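Long-range contacts in O-methyltransferase (Saccharopolyspora spinosa, PDB 4CE0), which probably transfers a methyl group from S-adenosyl-L-methionine to the rhamnose 4'-hydroxyl of a spinosyn in antibiotic biosynthesis, in a magnesium-dependent reaction: residues Gly231-Pro235 with Tyr245-Ser249; Asp73-Gly77 with Ser204-Phe208; Val181-Asp187 with Phe208-Asp213. All coordinates share one frame. Residues are numbered along the deposited sequence.

Interaction 1 of 3, residues Gly231-Pro235 with Tyr245-Ser249; sequences GITEP and YWRRS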
ATOM      1  N   GLY A 231     -21.479 -12.198 -34.196  1.00 47.27           N
ATOM      2  CA  GLY A 231     -20.465 -11.944 -35.205  1.00 49.51           C
ATOM      3  C   GLY A 231     -19.428 -10.930 -34.770  1.00 47.73           C
ATOM      4  O   GLY A 231     -19.121  -9.979 -35.500  1.00 41.56           O
ATOM      5  N   ILE A 232     -18.896 -11.135 -33.568  1.00 44.35           N
ATOM      6  CA  ILE A 232     -17.783 -10.343 -33.042  1.00 35.48           C
ATOM      7  C   ILE A 232     -16.457 -10.973 -33.446  1.00 40.94           C
ATOM      8  O   ILE A 232     -16.204 -12.153 -33.165  1.00 45.21           O
ATOM      9  CB  ILE A 232     -17.869 -10.269 -31.512  1.00 37.94           C
ATOM     10  CG1 ILE A 232     -19.265  -9.767 -31.119  1.00 41.82           C
ATOM     11  CG2 ILE A 232     -16.762  -9.388 -30.964  1.00 34.29           C
ATOM     12  CD1 ILE A 232     -19.404  -9.277 -29.698  1.00 44.96           C
ATOM     13  N   THR A 233     -15.609 -10.185 -34.100  1.00 50.86           N
ATOM     14  CA  THR A 233     -14.368 -10.696 -34.681  1.00 51.10           C
ATOM     15  C   THR A 233     -13.131  -9.957 -34.152  1.00 42.11           C
ATOM     16  O   THR A 233     -12.022 -10.221 -34.596  1.00 40.79           O
ATOM     17  CB  THR A 233     -14.378 -10.542 -36.216  1.00 53.24           C
ATOM     18  OG1 THR A 233     -14.148  -9.170 -36.548  1.00 45.31           O
ATOM     19  CG2 THR A 233     -15.711 -10.994 -36.804  1.00 64.25           C
ATOM     20  N   GLU A 234     -13.311  -9.006 -33.239  1.00 38.33           N
ATOM     21  CA  GLU A 234     -12.166  -8.273 -32.696  1.00 37.23           C
ATOM     22  C   GLU A 234     -11.221  -9.302 -32.040  1.00 32.43           C
ATOM     23  O   GLU A 234     -11.683 -10.223 -31.374  1.00 37.04           O
ATOM     24  CB  GLU A 234     -12.640  -7.180 -31.726  1.00 33.60           C
ATOM     25  CG  GLU A 234     -13.419  -6.025 -32.443  1.00 49.82           C
ATOM     26  CD  GLU A 234     -14.964  -6.125 -32.359  1.00 53.06           C
ATOM     27  OE1 GLU A 234     -15.523  -7.184 -32.698  1.00 52.30           O
ATOM     28  OE2 GLU A 234     -15.637  -5.138 -31.965  1.00 51.19           O
ATOM     29  N   PRO A 235      -9.903  -9.210 -32.289  1.00 34.33           N
ATOM     30  CA  PRO A 235      -9.126 -10.387 -31.891  1.00 31.81           C
ATOM     31  C   PRO A 235      -8.895 -10.455 -30.396  1.00 24.16           C
ATOM     32  O   PRO A 235      -8.689  -9.444 -29.755  1.00 22.87           O
ATOM     33  CB  PRO A 235      -7.793 -10.190 -32.602  1.00 34.72           C
ATOM     34  CG  PRO A 235      -8.048  -9.146 -33.641  1.00 47.06           C
ATOM     35  CD  PRO A 235      -9.071  -8.255 -33.033  1.00 44.68           C
ATOM     36  N   TYR A 245      -8.341 -10.740 -23.298  1.00 21.18           N
ATOM     37  CA  TYR A 245      -9.216  -9.602 -23.470  1.00 16.28           C
ATOM     38  C   TYR A 245      -9.300  -9.210 -24.926  1.00 20.60           C
ATOM     39  O   TYR A 245      -8.498  -9.661 -25.776  1.00 19.38           O
ATOM     40  CB  TYR A 245      -8.692  -8.423 -22.641  1.00 13.59           C
ATOM     41  CG  TYR A 245      -7.445  -7.794 -23.191  1.00 22.20           C
ATOM     42  CD1 TYR A 245      -6.181  -8.341 -22.921  1.00 21.13           C
ATOM     43  CD2 TYR A 245      -7.515  -6.666 -23.991  1.00 37.44           C
ATOM     44  CE1 TYR A 245      -5.011  -7.757 -23.414  1.00 21.12           C
ATOM     45  CE2 TYR A 245      -6.355  -6.073 -24.506  1.00 40.41           C
ATOM     46  CZ  TYR A 245      -5.109  -6.619 -24.214  1.00 39.94           C
ATOM     47  OH  TYR A 245      -3.975  -6.016 -24.719  1.00 49.07           O
ATOM     48  N   TRP A 246     -10.285  -8.382 -25.223  1.00 27.10           N
ATOM     49  CA  TRP A 246     -10.301  -7.729 -26.513  1.00 29.16           C
ATOM     50  C   TRP A 246     -10.847  -6.348 -26.379  1.00 23.45           C
ATOM     51  O   TRP A 246     -11.477  -5.991 -25.362  1.00 17.97           O
ATOM     52  CB  TRP A 246     -11.054  -8.562 -27.559  1.00 30.24           C
ATOM     53  CG  TRP A 246     -12.565  -8.431 -27.625  1.00 30.30           C
ATOM     54  CD1 TRP A 246     -13.279  -7.489 -28.308  1.00 27.29           C
ATOM     55  CD2 TRP A 246     -13.532  -9.314 -27.027  1.00 28.53           C
ATOM     56  NE1 TRP A 246     -14.633  -7.722 -28.158  1.00 32.72           N
ATOM     57  CE2 TRP A 246     -14.809  -8.839 -27.385  1.00 28.74           C
ATOM     58  CE3 TRP A 246     -13.434 -10.454 -26.224  1.00 30.07           C
ATOM     59  CZ2 TRP A 246     -15.982  -9.466 -26.965  1.00 31.26           C
ATOM     60  CZ3 TRP A 246     -14.598 -11.076 -25.816  1.00 32.46           C
ATOM     61  CH2 TRP A 246     -15.855 -10.586 -26.195  1.00 26.85           C
ATOM     62  N   ARG A 247     -10.575  -5.558 -27.410  1.00 20.85           N
ATOM     63  CA  ARG A 247     -11.055  -4.179 -27.480  1.00 21.12           C
ATOM     64  C   ARG A 247     -12.127  -4.030 -28.553  1.00 30.62           C
ATOM     65  O   ARG A 247     -11.936  -4.407 -29.699  1.00 27.52           O
ATOM     66  CB  ARG A 247      -9.880  -3.243 -27.782  1.00 27.89           C
ATOM     67  CG  ARG A 247     -10.216  -1.762 -27.546  1.00 29.54           C
ATOM     68  CD  ARG A 247      -9.039  -0.827 -27.764  1.00 31.53           C
ATOM     69  NE  ARG A 247      -9.345   0.495 -27.212  1.00 30.97           N
ATOM     70  CZ  ARG A 247      -8.456   1.463 -26.999  1.00 29.00           C
ATOM     71  NH1 ARG A 247      -7.175   1.274 -27.249  1.00 33.82           N
ATOM     72  NH2 ARG A 247      -8.847   2.620 -26.484  1.00 24.62           N
ATOM     73  N   ARG A 248     -13.260  -3.455 -28.199  1.00 20.00           N
ATOM     74  CA  ARG A 248     -14.289  -3.180 -29.194  1.00 24.82           C
ATOM     75  C   ARG A 248     -13.846  -2.119 -30.229  1.00 40.09           C
ATOM     76  O   ARG A 248     -13.149  -1.147 -29.906  1.00 33.96           O
ATOM     77  CB  ARG A 248     -15.581  -2.779 -28.495  1.00 35.80           C
ATOM     78  CG  ARG A 248     -16.786  -2.774 -29.392  1.00 38.18           C
ATOM     79  CD  ARG A 248     -18.033  -2.640 -28.586  1.00 34.31           C
ATOM     80  NE  ARG A 248     -19.189  -2.878 -29.421  1.00 53.57           N
ATOM     81  CZ  ARG A 248     -20.412  -3.044 -28.957  1.00 54.57           C
ATOM     82  NH1 ARG A 248     -20.633  -2.986 -27.655  1.00 40.83           N
ATOM     83  NH2 ARG A 248     -21.409  -3.273 -29.802  1.00 60.58           N
ATOM     84  N   SER A 249     -14.254  -2.343 -31.482  1.00 49.12           N
ATOM     85  CA  SER A 249     -13.903  -1.497 -32.642  1.00 51.58           C
ATOM     86  C   SER A 249     -14.124   0.015 -32.475  1.00 36.27           C
ATOM     87  O   SER A 249     -15.098   0.457 -31.849  1.00 44.56           O
ATOM     88  CB  SER A 249     -14.716  -1.961 -33.860  1.00 58.55           C
ATOM     89  OG  SER A 249     -16.102  -1.709 -33.653  1.00 65.75           O
TER
HETATM   90  O   HOH W   1      -8.881  -6.489 -29.587  1.00 36.38           O

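Interaction 2 of 3, residues Asp73-Gly77 with Ser204-Phe208; sequences DGVPG and SPGGF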
ATOM      1  N   ASP A  73      -7.805   7.860 -24.258  1.00 34.83           N
ATOM      2  CA  ASP A  73      -8.506   7.882 -25.548  1.00 32.19           C
ATOM      3  C   ASP A  73      -9.843   8.632 -25.512  1.00 43.27           C
ATOM      4  O   ASP A  73     -10.384   8.983 -26.564  1.00 54.91           O
ATOM      5  CB  ASP A  73      -8.772   6.452 -26.028  1.00 29.88           C
ATOM      6  CG  ASP A  73      -7.513   5.723 -26.427  1.00 38.56           C
ATOM      7  OD1 ASP A  73      -6.401   6.213 -26.131  1.00 48.48           O
ATOM      8  OD2 ASP A  73      -7.640   4.650 -27.043  1.00 40.43           O
ATOM      9  N   GLY A  74     -10.392   8.868 -24.322  1.00 35.30           N
ATOM     10  CA  GLY A  74     -11.710   9.471 -24.216  1.00 41.62           C
ATOM     11  C   GLY A  74     -12.883   8.512 -24.382  1.00 36.85           C
ATOM     12  O   GLY A  74     -14.010   8.941 -24.655  1.00 36.27           O
ATOM     13  N   VAL A  75     -12.655   7.218 -24.179  1.00 29.12           N
ATOM     14  CA  VAL A  75     -13.763   6.257 -24.267  1.00 23.75           C
ATOM     15  C   VAL A  75     -14.769   6.554 -23.165  1.00 32.73           C
ATOM     16  O   VAL A  75     -14.421   6.530 -21.998  1.00 31.19           O
ATOM     17  CB  VAL A  75     -13.276   4.811 -24.117  1.00 22.55           C
ATOM     18  CG1 VAL A  75     -14.424   3.823 -24.328  1.00 27.43           C
ATOM     19  CG2 VAL A  75     -12.138   4.550 -25.078  1.00 21.93           C
ATOM     20  N   PRO A  76     -16.024   6.845 -23.529  1.00 33.79           N
ATOM     21  CA  PRO A  76     -16.934   7.126 -22.420  1.00 32.59           C
ATOM     22  C   PRO A  76     -17.457   5.871 -21.725  1.00 31.20           C
ATOM     23  O   PRO A  76     -17.550   4.775 -22.301  1.00 26.87           O
ATOM     24  CB  PRO A  76     -18.069   7.909 -23.098  1.00 38.31           C
ATOM     25  CG  PRO A  76     -18.071   7.458 -24.493  1.00 36.89           C
ATOM     26  CD  PRO A  76     -16.656   7.047 -24.846  1.00 31.55           C
ATOM     27  N   GLY A  77     -17.792   6.038 -20.452  1.00 31.13           N
ATOM     28  CA  GLY A  77     -18.559   5.028 -19.745  1.00 25.78           C
ATOM     29  C   GLY A  77     -17.983   4.644 -18.410  1.00 28.71           C
ATOM     30  O   GLY A  77     -16.920   5.114 -18.031  1.00 25.57           O
ATOM     31  N   SER A 204     -19.043   0.781 -24.841  1.00 29.58           N
ATOM     32  CA  SER A 204     -18.711   1.760 -25.875  1.00 40.49           C
ATOM     33  C   SER A 204     -17.709   1.204 -26.885  1.00 42.72           C
ATOM     34  O   SER A 204     -16.933   0.284 -26.569  1.00 40.28           O
ATOM     35  CB  SER A 204     -18.135   3.040 -25.250  1.00 34.30           C
ATOM     36  OG  SER A 204     -18.991   3.568 -24.235  1.00 33.88           O
ATOM     37  N   PRO A 205     -17.724   1.758 -28.113  1.00 41.72           N
ATOM     38  CA  PRO A 205     -16.624   1.454 -29.025  1.00 43.83           C
ATOM     39  C   PRO A 205     -15.302   1.972 -28.480  1.00 30.51           C
ATOM     40  O   PRO A 205     -15.225   3.051 -27.882  1.00 31.34           O
ATOM     41  CB  PRO A 205     -17.022   2.177 -30.330  1.00 58.57           C
ATOM     42  CG  PRO A 205     -18.016   3.196 -29.927  1.00 53.82           C
ATOM     43  CD  PRO A 205     -18.744   2.611 -28.749  1.00 47.89           C
ATOM     44  N   GLY A 206     -14.271   1.169 -28.657  1.00 27.69           N
ATOM     45  CA  GLY A 206     -12.969   1.445 -28.084  1.00 29.38           C
ATOM     46  C   GLY A 206     -12.875   1.005 -26.629  1.00 29.79           C
ATOM     47  O   GLY A 206     -11.856   1.256 -25.993  1.00 27.52           O
ATOM     48  N   GLY A 207     -13.947   0.402 -26.105  1.00 30.13           N
ATOM     49  CA  GLY A 207     -13.989  -0.105 -24.732  1.00 24.39           C
ATOM     50  C   GLY A 207     -13.410  -1.511 -24.686  1.00 28.04           C
ATOM     51  O   GLY A 207     -13.220  -2.131 -25.734  1.00 25.77           O
ATOM     52  N   PHE A 208     -13.163  -2.023 -23.485  1.00 24.25           N
ATOM     53  CA  PHE A 208     -12.500  -3.312 -23.315  1.00 20.11           C
ATOM     54  C   PHE A 208     -13.394  -4.337 -22.658  1.00 24.08           C
ATOM     55  O   PHE A 208     -14.103  -4.054 -21.662  1.00 20.30           O
ATOM     56  CB  PHE A 208     -11.250  -3.159 -22.438  1.00 25.11           C
ATOM     57  CG  PHE A 208     -10.114  -2.445 -23.106  1.00 28.75           C
ATOM     58  CD1 PHE A 208     -10.002  -1.062 -23.019  1.00 24.22           C
ATOM     59  CD2 PHE A 208      -9.131  -3.165 -23.803  1.00 25.37           C
ATOM     60  CE1 PHE A 208      -8.960  -0.396 -23.637  1.00 24.47           C
ATOM     61  CE2 PHE A 208      -8.085  -2.507 -24.413  1.00 27.46           C
ATOM     62  CZ  PHE A 208      -7.988  -1.120 -24.331  1.00 26.07           C
TER

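Interaction 3 of 3, residues Val181-Asp187 with Phe208-Asp213; sequences VLRLDGD and FVIIDD. With MG (magnesium ion), chain C; SAH (S-adenosyl-L-homocysteine), chain B.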
ATOM      1  N   VAL A 181     -15.199  -0.184 -19.682  1.00 20.53           N
ATOM      2  CA  VAL A 181     -14.478  -1.415 -19.353  1.00 21.12           C
ATOM      3  C   VAL A 181     -15.436  -2.417 -18.720  1.00 19.07           C
ATOM      4  O   VAL A 181     -16.193  -2.091 -17.839  1.00 19.99           O
ATOM      5  CB  VAL A 181     -13.266  -1.149 -18.383  1.00 22.23           C
ATOM      6  CG1 VAL A 181     -12.638  -2.451 -17.880  1.00 28.23           C
ATOM      7  CG2 VAL A 181     -12.244  -0.247 -19.011  1.00 19.84           C
ATOM      8  N   LEU A 182     -15.380  -3.656 -19.171  1.00 13.46           N
ATOM      9  CA  LEU A 182     -16.261  -4.702 -18.667  1.00 16.18           C
ATOM     10  C   LEU A 182     -15.373  -5.866 -18.317  1.00 21.26           C
ATOM     11  O   LEU A 182     -14.749  -6.467 -19.203  1.00 22.19           O
ATOM     12  CB  LEU A 182     -17.308  -5.096 -19.739  1.00 23.21           C
ATOM     13  CG  LEU A 182     -18.122  -6.375 -19.479  1.00 23.18           C
ATOM     14  CD1 LEU A 182     -18.922  -6.230 -18.176  1.00 28.03           C
ATOM     15  CD2 LEU A 182     -19.047  -6.733 -20.673  1.00 25.99           C
ATOM     16  N   ARG A 183     -15.257  -6.148 -17.019  1.00 15.85           N
ATOM     17  CA  ARG A 183     -14.402  -7.231 -16.539  1.00 20.70           C
ATOM     18  C   ARG A 183     -15.260  -8.408 -16.071  1.00 19.65           C
ATOM     19  O   ARG A 183     -16.147  -8.240 -15.245  1.00 21.61           O
ATOM     20  CB  ARG A 183     -13.459  -6.749 -15.442  1.00 24.79           C
ATOM     21  CG  ARG A 183     -12.393  -7.770 -15.074  1.00 16.35           C
ATOM     22  CD  ARG A 183     -11.355  -7.250 -14.056  1.00 20.88           C
ATOM     23  NE  ARG A 183     -10.181  -8.038 -14.326  1.00 13.76           N
ATOM     24  CZ  ARG A 183      -9.959  -9.259 -13.861  1.00 23.76           C
ATOM     25  NH1 ARG A 183     -10.767  -9.804 -12.948  1.00 17.46           N
ATOM     26  NH2 ARG A 183      -8.882  -9.901 -14.286  1.00 21.93           N
ATOM     27  N   LEU A 184     -15.026  -9.583 -16.661  1.00 16.79           N
ATOM     28  CA  LEU A 184     -15.793 -10.804 -16.340  1.00 16.92           C
ATOM     29  C   LEU A 184     -14.914 -11.726 -15.531  1.00 15.96           C
ATOM     30  O   LEU A 184     -13.823 -12.131 -15.973  1.00 21.90           O
ATOM     31  CB  LEU A 184     -16.261 -11.521 -17.583  1.00 18.18           C
ATOM     32  CG  LEU A 184     -17.559 -11.069 -18.232  1.00 31.61           C
ATOM     33  CD1 LEU A 184     -17.486  -9.645 -18.698  1.00 29.42           C
ATOM     34  CD2 LEU A 184     -17.834 -11.987 -19.388  1.00 43.21           C
ATOM     35  N   ASP A 185     -15.355 -12.017 -14.327  1.00 22.13           N
ATOM     36  CA  ASP A 185     -14.605 -12.901 -13.467  1.00 21.34           C
ATOM     37  C   ASP A 185     -15.586 -13.738 -12.683  1.00 22.18           C
ATOM     38  O   ASP A 185     -15.453 -13.910 -11.483  1.00 28.21           O
ATOM     39  CB  ASP A 185     -13.666 -12.102 -12.551  1.00 19.55           C
ATOM     40  CG  ASP A 185     -12.480 -12.926 -12.057  1.00 23.74           C
ATOM     41  OD1 ASP A 185     -12.477 -14.174 -12.285  1.00 24.71           O
ATOM     42  OD2 ASP A 185     -11.542 -12.326 -11.452  1.00 21.85           O
ATOM     43  N   GLY A 186     -16.622 -14.195 -13.372  1.00 25.64           N
ATOM     44  CA  GLY A 186     -17.420 -15.322 -12.916  1.00 35.88           C
ATOM     45  C   GLY A 186     -16.893 -16.493 -13.721  1.00 49.36           C
ATOM     46  O   GLY A 186     -16.721 -16.398 -14.936  1.00 57.98           O
ATOM     47  N   ASP A 187     -16.591 -17.593 -13.058  1.00 46.44           N
ATOM     48  CA  ASP A 187     -15.981 -18.719 -13.744  1.00 26.22           C
ATOM     49  C   ASP A 187     -16.952 -19.514 -14.628  1.00 29.02           C
ATOM     50  O   ASP A 187     -16.559 -20.076 -15.646  1.00 32.20           O
ATOM     51  CB  ASP A 187     -15.374 -19.643 -12.703  1.00 34.18           C
ATOM     52  CG  ASP A 187     -14.217 -18.992 -11.965  1.00 48.77           C
ATOM     53  OD1 ASP A 187     -13.285 -18.501 -12.648  1.00 49.28           O
ATOM     54  OD2 ASP A 187     -14.251 -18.947 -10.718  1.00 50.59           O
ATOM     55  N   PHE A 208     -13.163  -2.023 -23.485  1.00 24.25           N
ATOM     56  CA  PHE A 208     -12.500  -3.312 -23.315  1.00 20.11           C
ATOM     57  C   PHE A 208     -13.394  -4.337 -22.658  1.00 24.08           C
ATOM     58  O   PHE A 208     -14.103  -4.054 -21.662  1.00 20.30           O
ATOM     59  CB  PHE A 208     -11.250  -3.159 -22.438  1.00 25.11           C
ATOM     60  CG  PHE A 208     -10.114  -2.445 -23.106  1.00 28.75           C
ATOM     61  CD1 PHE A 208     -10.002  -1.062 -23.019  1.00 24.22           C
ATOM     62  CD2 PHE A 208      -9.131  -3.165 -23.803  1.00 25.37           C
ATOM     63  CE1 PHE A 208      -8.960  -0.396 -23.637  1.00 24.47           C
ATOM     64  CE2 PHE A 208      -8.085  -2.507 -24.413  1.00 27.46           C
ATOM     65  CZ  PHE A 208      -7.988  -1.120 -24.331  1.00 26.07           C
ATOM     66  N   VAL A 209     -13.334  -5.547 -23.200  1.00 19.67           N
ATOM     67  CA  VAL A 209     -13.826  -6.717 -22.489  1.00 24.77           C
ATOM     68  C   VAL A 209     -12.627  -7.516 -22.011  1.00 25.35           C
ATOM     69  O   VAL A 209     -11.754  -7.902 -22.815  1.00 19.90           O
ATOM     70  CB  VAL A 209     -14.688  -7.655 -23.355  1.00 25.28           C
ATOM     71  CG1 VAL A 209     -15.253  -8.738 -22.462  1.00 29.08           C
ATOM     72  CG2 VAL A 209     -15.779  -6.915 -23.997  1.00 32.01           C
ATOM     73  N   ILE A 210     -12.605  -7.758 -20.701  1.00 17.75           N
ATOM     74  CA  ILE A 210     -11.583  -8.539 -20.053  1.00 19.87           C
ATOM     75  C   ILE A 210     -12.188  -9.846 -19.528  1.00 17.78           C
ATOM     76  O   ILE A 210     -13.187  -9.858 -18.808  1.00 16.77           O
ATOM     77  CB  ILE A 210     -10.941  -7.739 -18.925  1.00 23.25           C
ATOM     78  CG1 ILE A 210     -10.210  -6.515 -19.483  1.00 20.91           C
ATOM     79  CG2 ILE A 210      -9.945  -8.591 -18.161  1.00 18.81           C
ATOM     80  CD1 ILE A 210      -9.768  -5.566 -18.426  1.00 17.95           C
ATOM     81  N   ILE A 211     -11.594 -10.959 -19.921  1.00 12.14           N
ATOM     82  CA  ILE A 211     -12.099 -12.285 -19.534  1.00 18.84           C
ATOM     83  C   ILE A 211     -11.059 -12.905 -18.594  1.00 19.01           C
ATOM     84  O   ILE A 211      -9.999 -13.335 -19.033  1.00 20.84           O
ATOM     85  CB  ILE A 211     -12.286 -13.200 -20.732  1.00 27.10           C
ATOM     86  CG1 ILE A 211     -13.072 -12.516 -21.854  1.00 27.52           C
ATOM     87  CG2 ILE A 211     -12.976 -14.488 -20.300  1.00 22.65           C
ATOM     88  CD1 ILE A 211     -14.544 -12.297 -21.549  1.00 31.97           C
ATOM     89  N   ASP A 212     -11.353 -12.970 -17.303  1.00 16.97           N
ATOM     90  CA  ASP A 212     -10.294 -13.274 -16.374  1.00 14.95           C
ATOM     91  C   ASP A 212      -9.826 -14.727 -16.503  1.00 24.99           C
ATOM     92  O   ASP A 212      -8.671 -15.010 -16.238  1.00 19.86           O
ATOM     93  CB  ASP A 212     -10.720 -12.975 -14.925  1.00 20.44           C
ATOM     94  CG  ASP A 212      -9.557 -13.079 -13.951  1.00 23.30           C
ATOM     95  OD1 ASP A 212      -8.716 -12.152 -13.941  1.00 22.43           O
ATOM     96  OD2 ASP A 212      -9.456 -14.088 -13.212  1.00 20.10           O
ATOM     97  N   ASP A 213     -10.732 -15.625 -16.892  1.00 20.54           N
ATOM     98  CA  ASP A 213     -10.446 -17.059 -16.988  1.00 28.30           C
ATOM     99  C   ASP A 213     -10.800 -17.614 -18.352  1.00 26.74           C
ATOM    100  O   ASP A 213     -11.417 -18.685 -18.469  1.00 25.19           O
ATOM    101  CB  ASP A 213     -11.241 -17.837 -15.934  1.00 34.05           C
ATOM    102  CG  ASP A 213     -10.779 -17.539 -14.539  1.00 38.71           C
ATOM    103  OD1 ASP A 213      -9.788 -18.164 -14.099  1.00 40.74           O
ATOM    104  OD2 ASP A 213     -11.375 -16.651 -13.902  1.00 28.16           O
TER
HETATM  105 MG    MG C1251     -10.788 -15.327 -12.407  1.00 31.12          MG
HETATM  106  N   SAH B1250     -10.483 -11.798  -6.831  1.00 23.49           N
HETATM  107  CA  SAH B1250     -11.378 -12.108  -7.958  1.00 43.23           C
HETATM  108  CB  SAH B1250     -12.751 -12.625  -7.605  1.00 37.00           C
HETATM  109  CG  SAH B1250     -13.772 -13.245  -8.558  1.00 29.46           C
HETATM  110  SD  SAH B1250     -14.251 -14.795  -7.738  1.00 25.34           S
HETATM  111  C   SAH B1250     -11.492 -10.741  -8.503  1.00 38.46           C
HETATM  112  O   SAH B1250     -12.413 -10.566  -9.283  1.00 22.90           O
HETATM  113  OXT SAH B1250     -10.475  -9.972  -7.973  1.00 20.03           O
HETATM  114  C5' SAH B1250     -15.877 -15.138  -8.499  1.00 20.21           C
HETATM  115  C4' SAH B1250     -17.010 -14.221  -8.016  1.00 18.26           C
HETATM  116  O4' SAH B1250     -18.112 -14.285  -8.895  1.00 22.87           O
HETATM  117  C3' SAH B1250     -17.576 -14.579  -6.638  1.00 26.44           C
HETATM  118  O3' SAH B1250     -17.450 -13.436  -5.818  1.00 30.09           O
HETATM  119  C2' SAH B1250     -19.038 -14.994  -6.845  1.00 32.34           C
HETATM  120  O2' SAH B1250     -19.991 -14.675  -5.809  1.00 24.94           O
HETATM  121  C1' SAH B1250     -19.346 -14.309  -8.180  1.00 19.34           C
HETATM  122  N9  SAH B1250     -20.362 -14.952  -9.046  1.00 19.93           N
HETATM  123  C8  SAH B1250     -20.135 -16.018  -9.891  1.00 33.94           C
HETATM  124  N7  SAH B1250     -21.275 -16.270 -10.550  1.00 33.74           N
HETATM  125  C5  SAH B1250     -22.211 -15.369 -10.180  1.00 32.19           C
HETATM  126  C6  SAH B1250     -23.546 -15.166 -10.535  1.00 32.84           C
HETATM  127  N6  SAH B1250     -24.148 -15.945 -11.431  1.00 30.92           N
HETATM  128  N1  SAH B1250     -24.263 -14.150  -9.949  1.00 28.74           N
HETATM  129  C2  SAH B1250     -23.682 -13.301  -9.029  1.00 31.20           C
HETATM  130  N3  SAH B1250     -22.376 -13.534  -8.666  1.00 26.00           N
HETATM  131  C4  SAH B1250     -21.637 -14.518  -9.250  1.00 27.35           C
HETATM  132  O   HOH W   2     -13.920 -14.951 -16.999  1.00 35.21           O
HETATM  133  O   HOH W   3     -10.116 -14.776 -10.417  1.00 28.24           O
HETATM  134  O   HOH W   4     -11.785 -16.738 -11.242  1.00 41.82           O
HETATM  135  O   HOH W   5      -9.136 -16.814 -11.908  1.00 29.08           O

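Interaction 1 of 3, residues Gly231-Pro235 with Tyr245-Ser249
One direct hydrogen bond spans this surface contact: the amide N of Ser-249 donates to OE2 of Glu-234 at 3.2 Å, nearly in line with its N-H. The other carboxylate oxygen of Glu-234, OE1, folds back to accept a weak bond from the N of Thr-233 (3.3 Å). A second polar link runs through water 1, which donates to Pro-235 O (3.0 Å) and accepts from Arg-247 N (2.9 Å). It bridges loop and strand where their backbones stand too far apart to pair directly. The apolar part centres on the indole of Trp-246: Ile-232 CG2 lies 4.1 Å from Trp-246 CZ2, and Glu-234 CB packs 3.5 Å from Trp-246 CD1. Pro-235 O makes a close van der Waals approach to Trp-246 CB (3.3 Å). Behind this, Trp-246 makes a cation-pi contact with Arg-227 and touches Val-223, both of helix 219-230, and its backbone pairs with Val-209. The loop leaving helix 219-230 thus packs against strand 244-247, antiparallel to 207-211, and the last ordered residues after it. With the Glu-234 carboxylate engaged by backbone amides, polar links around an apolar indole join the segments without any salt bridge between them.

Interaction 2 of 3, residues Asp73-Gly77 with Ser204-Phe208
Two bends face each other here. In Asp73-Gly77 the chain leaves helix 56-73 through Gly-74, whose positive phi (82°) would jam a side chain against the preceding carbonyl, and then runs extended through Val-75 and Pro-76 towards strand 78-82. In Ser204-Phe208 a type II beta turn from Ser-204 to Gly-207, closed by Gly-207 N to Ser-204 O at 3.0 Å, swings the chain into strand 207-211. Gly-206 holds the position of that turn where phi is positive (82°). The backbones stay apart, with CA atoms 6.2 Å apart between Val-75 and Gly-206 and 6.6 Å between Pro-76 and Ser-204. The side chain of Val-75 fills the gap: its CG2 sits 3.4 Å from Gly-206 O, and its CG1 lies 3.7 Å from Pro-205 O and 3.9 Å from both Ser-204 CB and Gly-207 N. Beside it, the Ser-204 hydroxyl OG donates to Pro-76 O at 2.7 Å, the single hydrogen bond between the segments. Asp-73 turns its carboxylate to Arg-247 of the neighbouring strand, and Arg-105 binds the carbonyls of Val-75 and Gly-77. Away from the cofactor and magnesium sites, the contact joins the helix-to-strand connection before strand 78-82 to the turn that leads into strand 207-211. The direct contact is economical: one valine pressed on turn backbone and one short hydroxyl-to-carbonyl bond, an apolar plug with a single polar tie.

Interaction 3 of 3, residues Val181-Asp187 with Phe208-Asp213
Strands 181-184 and 208-211 run parallel, 12° apart with axes 4.8 Å at closest, stitched by hydrogen bonds such as Leu-184 N to Ile-210 O (2.8 Å) and Ile-210 N to Leu-182 O (2.9 Å). On one face Ile-210 fills the hollow between Val-181 (CG1 to Ile-210 CD1, 4.3 Å) and the Arg-183 side chain (NE to Ile-210 CG2, 3.9 Å), beneath helix 56-73. On the other, Leu-184 straddles Val-209 and Ile-211, its CD2 3.9 Å from Ile-211 CD1, and backs onto helix 189-199. Beyond the strand ends three carboxylates converge into a cup that the magnesium ion plugs: Asp-185 OD1 and Asp-212 OD2 lie 2.0 Å and Asp-213 OD2 2.1 Å from MG, and waters 3, 4 and 5 complete six ligands. Arg-183, also paired with Glu-81, wedges alongside, salt-bridged to Asp-185 (NH1 to OD2, 3.0 Å) and, with less certain geometry, Asp-212. Metal carboxylates at the C-terminal ends of neighbouring parallel strands in a mixed Rossmann-like sheet, beside S-adenosyl-L-homocysteine, mark a magnesium-dependent class I O-methyltransferase active site.

Overall arrangement
Strand 207-211 belongs to interactions 2 and 3 and borders the strand of interaction 1. Interaction 3 is the buried one, pairing it with strand 179-184; interaction 2 is partly buried at its N-terminal turn; interaction 1 lies at the surface, on antiparallel neighbour 244-247. Phe-208 belongs to both interactions 2 and 3. Interactions 1 and 2 touch through the Arg-247 to Asp-73 salt bridge, while Trp-246 N lies 2.9 Å from Val-209 O, tying interaction 1 to interaction 3. Chemistry follows place: continuous backbone pairing and aliphatic packing in the interior, with metal-bound carboxylates at the C-terminal strand ends, but isolated hydrogen bonds, a water bridge and limited loop packing away from the magnesium.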